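Toxin-like protein (PDB 5DZQ) probably transfers ADP-ribose from NAD+ to a protein target, as a C3-like mono-ADP-ribosyltransferase toxin of a bacterial pathogen. Local coordinates at residues K52-Y57 / K73-L78. Residues are numbered along the deposited sequence; the frame is centred on the assembly and turned at random.
Sequences KPFNTY and KKILKL
Phe-54 reaches from helix 51-60 to Lys-74 and Ile-75 of helix 69-83, and Tyr-57, one turn later, meets the same isoleucine. The axes of the two short segments run nearly at right angles (99°) and come no closer than 12.0 Å, a gap that suits large aromatic side chains. At Phe-54, CD2 lies 4.3 Å from CG1 of Ile-75, which sits at the ring edge, near the ring plane. The far end of the same ring, CZ, is 4.2 Å from CD of Lys-74. Phenylalanine suits this buried place, since its ring packs on Ile-75, Ile-71 and the lysine methylenes with no polar group to satisfy. Lysine suits its own because its methylenes can lie by the ring while its ammonium group extends beyond it, to a salt bridge with Glu-46 of helix 38-49 and a hydrogen bond to the backbone of Tyr-111 of the second subunit. The CB of Tyr-57 points toward helix 69-83, and the anti chi1 (171°) sets the ring beside Ile-75. There CD2 comes within 3.7 Å of Ile-75 CD1; here the methyl, rather than the methylene, lies at the ring edge, near its plane. The tyrosine hydroxyl is hydrogen-bonded to Asp-72, in the first turn of helix 69-83, and to the backbone N of Lys-68 just ahead of it. Ile-75, also buried, serves both aromatic edges with one apolar branch, CG1-CD1. These side chains join helix 51-60 to helix 69-83 in the N-terminal helical region of this ADP-ribosyltransferase fold. Carbon contacts alone join the two segments; Tyr-57 OH adds a polar link to the same partner helix, whereas Lys-74 connects the contact to helix 38-49 and the second subunit.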
ATOM      1  N   LYS B  52      -3.107  -2.714  -5.670  1.00 30.75           N
ATOM      2  CA  LYS B  52      -3.901  -1.480  -5.675  1.00 31.74           C
ATOM      3  C   LYS B  52      -4.622  -1.187  -7.013  1.00 29.50           C
ATOM      4  O   LYS B  52      -5.816  -0.885  -7.005  1.00 34.87           O
ATOM      5  CB  LYS B  52      -3.023  -0.281  -5.274  1.00 30.17           C
ATOM      6  CG  LYS B  52      -3.720   1.061  -5.340  1.00 42.13           C
ATOM      7  CD  LYS B  52      -2.739   2.173  -4.993  1.00 54.11           C
ATOM      8  CE  LYS B  52      -3.307   3.549  -5.280  1.00 64.29           C
ATOM      9  NZ  LYS B  52      -4.588   3.769  -4.557  1.00 70.70           N
ATOM     10  N   PRO B  53      -3.925  -1.284  -8.164  1.00 31.52           N
ATOM     11  CA  PRO B  53      -4.672  -0.987  -9.396  1.00 30.51           C
ATOM     12  C   PRO B  53      -5.846  -1.937  -9.686  1.00 31.88           C
ATOM     13  O   PRO B  53      -6.854  -1.485 -10.230  1.00 31.49           O
ATOM     14  CB  PRO B  53      -3.611  -1.127 -10.501  1.00 35.76           C
ATOM     15  CG  PRO B  53      -2.319  -1.033  -9.806  1.00 34.40           C
ATOM     16  CD  PRO B  53      -2.498  -1.533  -8.436  1.00 33.15           C
ATOM     17  N   PHE B  54      -5.702  -3.220  -9.363  1.00 31.50           N
ATOM     18  CA  PHE B  54      -6.818  -4.162  -9.442  1.00 31.07           C
ATOM     19  C   PHE B  54      -7.967  -3.704  -8.540  1.00 33.45           C
ATOM     20  O   PHE B  54      -9.127  -3.640  -8.946  1.00 27.63           O
ATOM     21  CB  PHE B  54      -6.405  -5.572  -9.000  1.00 32.10           C
ATOM     22  CG  PHE B  54      -5.555  -6.314  -9.992  1.00 34.30           C
ATOM     23  CD1 PHE B  54      -4.169  -6.208  -9.953  1.00 30.04           C
ATOM     24  CD2 PHE B  54      -6.137  -7.138 -10.938  1.00 39.31           C
ATOM     25  CE1 PHE B  54      -3.367  -6.902 -10.858  1.00 31.73           C
ATOM     26  CE2 PHE B  54      -5.346  -7.832 -11.855  1.00 46.68           C
ATOM     27  CZ  PHE B  54      -3.961  -7.717 -11.807  1.00 38.39           C
ATOM     28  N   ASN B  55      -7.643  -3.430  -7.289  1.00 27.33           N
ATOM     29  CA  ASN B  55      -8.693  -3.134  -6.320  1.00 27.05           C
ATOM     30  C   ASN B  55      -9.333  -1.766  -6.490  1.00 32.15           C
ATOM     31  O   ASN B  55     -10.524  -1.603  -6.215  1.00 33.68           O
ATOM     32  CB  ASN B  55      -8.147  -3.295  -4.908  1.00 29.84           C
ATOM     33  CG  ASN B  55      -7.775  -4.736  -4.600  1.00 31.47           C
ATOM     34  OD1 ASN B  55      -8.329  -5.661  -5.179  1.00 30.63           O
ATOM     35  ND2 ASN B  55      -6.830  -4.928  -3.696  1.00 30.04           N
ATOM     36  N   THR B  56      -8.576  -0.768  -6.945  1.00 29.26           N
ATOM     37  CA  THR B  56      -9.196   0.527  -7.164  1.00 31.34           C
ATOM     38  C   THR B  56     -10.158   0.415  -8.363  1.00 34.68           C
ATOM     39  O   THR B  56     -11.230   1.017  -8.363  1.00 35.73           O
ATOM     40  CB  THR B  56      -8.141   1.649  -7.378  1.00 33.65           C
ATOM     41  OG1 THR B  56      -7.277   1.301  -8.459  1.00 40.18           O
ATOM     42  CG2 THR B  56      -7.307   1.823  -6.134  1.00 37.05           C
ATOM     43  N   TYR B  57      -9.802  -0.383  -9.366  1.00 31.58           N
ATOM     44  CA  TYR B  57     -10.715  -0.629 -10.493  1.00 32.94           C
ATOM     45  C   TYR B  57     -12.019  -1.292 -10.021  1.00 30.22           C
ATOM     46  O   TYR B  57     -13.124  -0.898 -10.413  1.00 33.27           O
ATOM     47  CB  TYR B  57     -10.056  -1.512 -11.560  1.00 29.55           C
ATOM     48  CG  TYR B  57     -11.012  -2.006 -12.659  1.00 34.27           C
ATOM     49  CD1 TYR B  57     -11.476  -1.148 -13.646  1.00 37.95           C
ATOM     50  CD2 TYR B  57     -11.437  -3.334 -12.702  1.00 37.98           C
ATOM     51  CE1 TYR B  57     -12.344  -1.597 -14.656  1.00 41.13           C
ATOM     52  CE2 TYR B  57     -12.302  -3.792 -13.697  1.00 38.55           C
ATOM     53  CZ  TYR B  57     -12.753  -2.922 -14.672  1.00 34.80           C
ATOM     54  OH  TYR B  57     -13.618  -3.373 -15.663  1.00 36.61           O
ATOM     55  N   LYS B  73     -10.385  -9.509 -18.197  1.00 38.41           N
ATOM     56  CA  LYS B  73      -9.880 -10.834 -18.568  1.00 39.87           C
ATOM     57  C   LYS B  73      -9.047 -11.456 -17.444  1.00 33.25           C
ATOM     58  O   LYS B  73      -9.219 -12.635 -17.109  1.00 32.33           O
ATOM     59  CB  LYS B  73      -9.042 -10.755 -19.847  1.00 45.61           C
ATOM     60  CG  LYS B  73      -9.838 -10.663 -21.137  1.00 55.84           C
ATOM     61  CD  LYS B  73      -8.925 -10.904 -22.339  1.00 67.42           C
ATOM     62  CE  LYS B  73      -9.683 -10.839 -23.660  1.00 74.14           C
ATOM     63  NZ  LYS B  73     -10.135  -9.454 -23.975  1.00 72.58           N
ATOM     64  N   LYS B  74      -8.150 -10.665 -16.861  1.00 29.50           N
ATOM     65  CA  LYS B  74      -7.323 -11.139 -15.749  1.00 31.85           C
ATOM     66  C   LYS B  74      -8.160 -11.429 -14.515  1.00 31.99           C
ATOM     67  O   LYS B  74      -7.907 -12.385 -13.773  1.00 30.59           O
ATOM     68  CB  LYS B  74      -6.249 -10.104 -15.371  1.00 32.39           C
ATOM     69  CG  LYS B  74      -5.284  -9.723 -16.470  1.00 39.18           C
ATOM     70  CD  LYS B  74      -4.256  -8.754 -15.900  1.00 40.16           C
ATOM     71  CE  LYS B  74      -3.471  -8.058 -16.994  1.00 43.95           C
ATOM     72  NZ  LYS B  74      -2.539  -7.044 -16.420  1.00 43.25           N
ATOM     73  N   ILE B  75      -9.129 -10.563 -14.261  1.00 29.70           N
ATOM     74  CA  ILE B  75      -9.912 -10.679 -13.043  1.00 28.85           C
ATOM     75  C   ILE B  75     -10.689 -11.987 -13.093  1.00 31.39           C
ATOM     76  O   ILE B  75     -10.786 -12.697 -12.090  1.00 33.40           O
ATOM     77  CB  ILE B  75     -10.854  -9.463 -12.852  1.00 36.96           C
ATOM     78  CG1 ILE B  75     -10.046  -8.252 -12.344  1.00 34.91           C
ATOM     79  CG2 ILE B  75     -11.971  -9.794 -11.879  1.00 30.14           C
ATOM     80  CD1 ILE B  75     -10.799  -6.954 -12.369  1.00 38.65           C
ATOM     81  N   LEU B  76     -11.214 -12.329 -14.269  1.00 30.07           N
ATOM     82  CA  LEU B  76     -11.947 -13.585 -14.386  1.00 34.71           C
ATOM     83  C   LEU B  76     -11.054 -14.789 -14.118  1.00 36.00           C
ATOM     84  O   LEU B  76     -11.485 -15.755 -13.490  1.00 31.78           O
ATOM     85  CB  LEU B  76     -12.583 -13.703 -15.758  1.00 36.62           C
ATOM     86  CG  LEU B  76     -13.741 -12.719 -15.911  1.00 39.37           C
ATOM     87  CD1 LEU B  76     -14.297 -12.774 -17.315  1.00 40.90           C
ATOM     88  CD2 LEU B  76     -14.822 -13.019 -14.883  1.00 39.31           C
ATOM     89  N   LYS B  77      -9.812 -14.726 -14.590  1.00 33.80           N
ATOM     90  CA  LYS B  77      -8.870 -15.814 -14.346  1.00 36.27           C
ATOM     91  C   LYS B  77      -8.465 -15.886 -12.877  1.00 38.16           C
ATOM     92  O   LYS B  77      -8.345 -16.971 -12.308  1.00 36.19           O
ATOM     93  CB  LYS B  77      -7.622 -15.662 -15.226  1.00 43.19           C
ATOM     94  CG  LYS B  77      -7.895 -15.710 -16.728  1.00 48.64           C
ATOM     95  CD  LYS B  77      -6.615 -15.991 -17.510  1.00 51.63           C
ATOM     96  CE  LYS B  77      -6.901 -16.243 -18.980  1.00 58.72           C
ATOM     97  NZ  LYS B  77      -7.156 -14.977 -19.712  1.00 63.67           N
ATOM     98  N   LEU B  78      -8.259 -14.731 -12.252  1.00 31.73           N
ATOM     99  CA  LEU B  78      -7.893 -14.705 -10.840  1.00 28.04           C
ATOM    100  C   LEU B  78      -9.039 -15.244  -9.986  1.00 35.23           C
ATOM    101  O   LEU B  78      -8.815 -16.012  -9.051  1.00 35.57           O
ATOM    102  CB  LEU B  78      -7.514 -13.281 -10.421  1.00 31.57           C
ATOM    103  CG  LEU B  78      -6.859 -13.044  -9.065  1.00 42.94           C
ATOM    104  CD1 LEU B  78      -5.725 -14.034  -8.803  1.00 32.43           C
ATOM    105  CD2 LEU B  78      -6.354 -11.604  -9.018  1.00 41.78           C
TER